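Local coordinates for tail spike protein gp49 (Pseudomonas phage LKA1, PDB 4RU4) that probably attaches the phage to Pseudomonas cells and cleaves the O-specific polysaccharide of their surface as a trimeric lyase, at residues Y165-V173 with I183-Y191. Sequence-based numbering, arbitrary orientation.
Sequences YRAGEFCEV and IRSALYAAY. With EDO (1,2-ethanediol), chain H.
Glu169 OE2 meets the ring of Tyr191 at its edge, in plane, with carboxylate and ring 77° apart; OE1 of the same carboxylate lies in plane at the edge of the Tyr188 ring. The guanidinium of Arg184 has Val173 O over one face, 3.2 Å from NE but at a poor angle for a bond, and Glu172 OE2 at its edge, 2.8 Å from NH1 in a salt bridge.

Three donors of the 183-191 loop grip Glu169. Tyr188 N gives a fairly straight bond to the syn lone pair of OE1 (2.8 Å, 166° at the hydrogen). Ala189 N reaches the syn lone pair of OE2 at 3.1 Å with a more bent geometry, while Tyr191 OH donates to the anti lone pair of OE2 at 2.6 Å. With CG set between the backbone N and carbonyl carbon (chi1 55°), the extended chain drops from the strand onto consecutive loop amides. One water also joins Gly168 N to Tyr191 OH. Alongside, Cys171 SG packs on Leu187 CD2 at 3.5 Å.

Beside the non-hydrogen-bonded antiparallel pair Val173-Ile183, Arg184 N, just past the end of strand 180-183, bonds Glu172 O at 2.9 Å, and a second water links Glu172 N to Ser185 N. Glu172 OE1 is hydrogen-bonded to Tyr252 OH of its own chain and salt-bridged to Lys287 of the second subunit, whose Tyr289 makes a cation-pi contact with Arg184; the phenol of Tyr188 reaches Asp337 and that subunit's Tyr346.

The carboxylate of Glu169 thus bridges the gap to an irregular loop of the Ig-like domain where the backbones have parted; its buried charge is probably stabilised by three donors, while the Glu172-Arg184 pair carries the contact into the subunit interface.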
loop_
_atom_site.group_PDB
_atom_site.type_symbol
_atom_site.label_atom_id
_atom_site.label_comp_id
_atom_site.label_asym_id
_atom_site.label_seq_id
_atom_site.Cartn_x
_atom_site.Cartn_y
_atom_site.Cartn_z
ATOM N N TYR B 165 26.228 7.914 15.426
ATOM C CA TYR B 165 24.863 7.426 15.659
ATOM C C TYR B 165 24.460 7.706 17.106
ATOM O O TYR B 165 24.416 6.807 17.948
ATOM C CB TYR B 165 24.734 5.927 15.327
ATOM C CG TYR B 165 24.900 5.588 13.854
ATOM C CD1 TYR B 165 24.906 6.577 12.872
ATOM C CD2 TYR B 165 25.026 4.258 13.449
ATOM C CE1 TYR B 165 25.054 6.255 11.519
ATOM C CE2 TYR B 165 25.150 3.928 12.117
ATOM C CZ TYR B 165 25.179 4.917 11.162
ATOM O OH TYR B 165 25.311 4.536 9.847
ATOM N N ARG B 166 24.178 8.972 17.384
ATOM C CA ARG B 166 23.879 9.421 18.725
ATOM C C ARG B 166 22.371 9.347 19.007
ATOM O O ARG B 166 21.557 9.388 18.083
ATOM C CB ARG B 166 24.405 10.847 18.913
ATOM C CG ARG B 166 25.940 10.935 18.743
ATOM C CD ARG B 166 26.526 12.205 19.384
ATOM N NE ARG B 166 27.971 12.236 19.170
ATOM C CZ ARG B 166 28.582 13.079 18.337
ATOM N NH1 ARG B 166 27.874 14.000 17.688
ATOM N NH2 ARG B 166 29.901 13.026 18.178
ATOM N N ALA B 167 22.026 9.263 20.285
ATOM C CA ALA B 167 20.647 9.100 20.736
ATOM C C ALA B 167 19.936 10.435 20.842
ATOM O O ALA B 167 20.563 11.480 20.988
ATOM C CB ALA B 167 20.609 8.385 22.107
ATOM N N GLY B 168 18.611 10.385 20.782
ATOM C CA GLY B 168 17.771 11.549 21.034
ATOM C C GLY B 168 16.567 11.452 20.109
ATOM O O GLY B 168 16.394 10.439 19.434
ATOM N N GLU B 169 15.728 12.483 20.065
ATOM C CA GLU B 169 14.600 12.487 19.122
ATOM C C GLU B 169 13.911 13.844 19.126
ATOM O O GLU B 169 14.201 14.682 19.984
ATOM C CB GLU B 169 13.562 11.393 19.492
ATOM C CG GLU B 169 13.027 11.448 20.903
ATOM C CD GLU B 169 12.306 10.145 21.288
ATOM O OE1 GLU B 169 11.121 9.966 20.898
ATOM O OE2 GLU B 169 12.948 9.284 21.942
ATOM N N PHE B 170 12.995 14.044 18.177
ATOM C CA PHE B 170 12.170 15.253 18.112
ATOM C C PHE B 170 10.835 15.098 18.839
ATOM O O PHE B 170 10.118 14.104 18.628
ATOM C CB PHE B 170 11.823 15.589 16.665
ATOM C CG PHE B 170 12.973 16.141 15.864
ATOM C CD1 PHE B 170 14.062 15.329 15.534
ATOM C CD2 PHE B 170 12.950 17.456 15.412
ATOM C CE1 PHE B 170 15.102 15.810 14.754
ATOM C CE2 PHE B 170 14.003 17.965 14.621
ATOM C CZ PHE B 170 15.081 17.136 14.294
ATOM N N CYS B 171 10.485 16.099 19.643
ATOM C CA CYS B 171 9.233 16.079 20.403
ATOM C C CYS B 171 8.387 17.293 20.039
ATOM O O CYS B 171 8.918 18.367 19.772
ATOM C CB CYS B 171 9.488 16.115 21.906
ATOM S SG CYS B 171 10.478 14.780 22.549
ATOM N N GLU B 172 7.073 17.107 20.011
ATOM C CA GLU B 172 6.158 18.183 19.627
ATOM C C GLU B 172 5.284 18.498 20.850
ATOM O O GLU B 172 4.613 17.613 21.383
ATOM C CB GLU B 172 5.321 17.757 18.417
ATOM C CG GLU B 172 4.457 18.873 17.829
ATOM C CD GLU B 172 3.658 18.439 16.592
ATOM O OE1 GLU B 172 4.088 17.512 15.832
ATOM O OE2 GLU B 172 2.581 19.046 16.389
ATOM N N VAL B 173 5.325 19.744 21.305
ATOM C CA VAL B 173 4.677 20.119 22.573
ATOM C C VAL B 173 3.143 20.023 22.514
ATOM O O VAL B 173 2.501 20.549 21.591
ATOM C CB VAL B 173 5.155 21.544 23.055
ATOM C CG1 VAL B 173 4.444 21.974 24.357
ATOM C CG2 VAL B 173 6.683 21.555 23.271
ATOM N N ILE B 183 3.791 15.996 25.661
ATOM C CA ILE B 183 4.130 15.963 24.238
ATOM C C ILE B 183 3.100 15.152 23.475
ATOM O O ILE B 183 2.319 14.385 24.081
ATOM C CB ILE B 183 5.548 15.396 24.017
ATOM C CG1 ILE B 183 5.637 13.938 24.519
ATOM C CG2 ILE B 183 6.586 16.310 24.695
ATOM C CD1 ILE B 183 7.050 13.360 24.549
ATOM N N ARG B 184 3.081 15.330 22.158
ATOM C CA ARG B 184 2.006 14.780 21.346
ATOM C C ARG B 184 2.143 13.301 20.917
ATOM O O ARG B 184 1.150 12.690 20.538
ATOM C CB ARG B 184 1.747 15.687 20.132
ATOM C CG ARG B 184 1.231 17.066 20.535
ATOM C CD ARG B 184 1.067 18.016 19.347
ATOM N NE ARG B 184 0.236 19.146 19.783
ATOM C CZ ARG B 184 0.060 20.249 19.067
ATOM N NH1 ARG B 184 0.656 20.358 17.902
ATOM N NH2 ARG B 184 -0.714 21.231 19.503
ATOM N N SER B 185 3.346 12.732 20.965
ATOM C CA SER B 185 3.489 11.289 20.738
ATOM C C SER B 185 4.521 10.688 21.686
ATOM O O SER B 185 5.412 11.378 22.156
ATOM C CB SER B 185 3.814 10.952 19.268
ATOM O OG SER B 185 4.862 11.776 18.764
ATOM N N ALA B 186 4.395 9.397 21.959
ATOM C CA ALA B 186 5.260 8.726 22.950
ATOM C C ALA B 186 6.738 8.703 22.526
ATOM O O ALA B 186 7.063 8.517 21.354
ATOM C CB ALA B 186 4.749 7.316 23.190
ATOM N N LEU B 187 7.632 8.901 23.492
ATOM C CA LEU B 187 9.067 8.799 23.228
ATOM C C LEU B 187 9.453 7.416 22.705
ATOM O O LEU B 187 8.985 6.402 23.228
ATOM C CB LEU B 187 9.864 9.087 24.505
ATOM C CG LEU B 187 9.862 10.519 25.079
ATOM C CD1 LEU B 187 10.667 10.528 26.362
ATOM C CD2 LEU B 187 10.427 11.586 24.090
ATOM N N TYR B 188 10.315 7.383 21.683
ATOM C CA TYR B 188 10.869 6.129 21.172
ATOM C C TYR B 188 11.872 5.521 22.156
ATOM O O TYR B 188 12.061 4.315 22.167
ATOM C CB TYR B 188 11.605 6.356 19.859
ATOM C CG TYR B 188 10.683 6.450 18.660
ATOM C CD1 TYR B 188 10.132 7.669 18.280
ATOM C CD2 TYR B 188 10.367 5.310 17.914
ATOM C CE1 TYR B 188 9.295 7.778 17.184
ATOM C CE2 TYR B 188 9.535 5.406 16.786
ATOM C CZ TYR B 188 8.998 6.650 16.448
ATOM O OH TYR B 188 8.155 6.771 15.372
ATOM N N ALA B 189 12.518 6.349 22.969
ATOM C CA ALA B 189 13.603 5.869 23.837
ATOM C C ALA B 189 13.596 6.534 25.197
ATOM O O ALA B 189 12.951 7.575 25.406
ATOM C CB ALA B 189 15.007 6.082 23.144
ATOM N N ALA B 190 14.355 5.932 26.108
ATOM C CA ALA B 190 14.516 6.424 27.465
ATOM C C ALA B 190 15.767 7.282 27.490
ATOM O O ALA B 190 16.706 7.027 26.718
ATOM C CB ALA B 190 14.692 5.220 28.423
ATOM N N TYR B 191 15.796 8.285 28.369
ATOM C CA TYR B 191 16.950 9.181 28.520
ATOM C C TYR B 191 17.272 9.411 29.994
ATOM O O TYR B 191 16.360 9.663 30.802
ATOM C CB TYR B 191 16.692 10.531 27.844
ATOM C CG TYR B 191 16.367 10.332 26.387
ATOM C CD1 TYR B 191 17.375 10.057 25.472
ATOM C CD2 TYR B 191 15.047 10.341 25.948
ATOM C CE1 TYR B 191 17.083 9.826 24.142
ATOM C CE2 TYR B 191 14.735 10.088 24.617
ATOM C CZ TYR B 191 15.757 9.833 23.712
ATOM O OH TYR B 191 15.447 9.578 22.384
HETATM C C1 EDO H . 0.230 19.006 14.004
HETATM O O1 EDO H . 1.115 17.917 14.289
HETATM C C2 EDO H . 0.218 19.287 12.511
HETATM O O2 EDO H . 1.498 19.851 12.164
HETATM O O HOH W 1 17.196 7.777 20.839
HETATM O O HOH W 2 5.923 14.540 20.279
#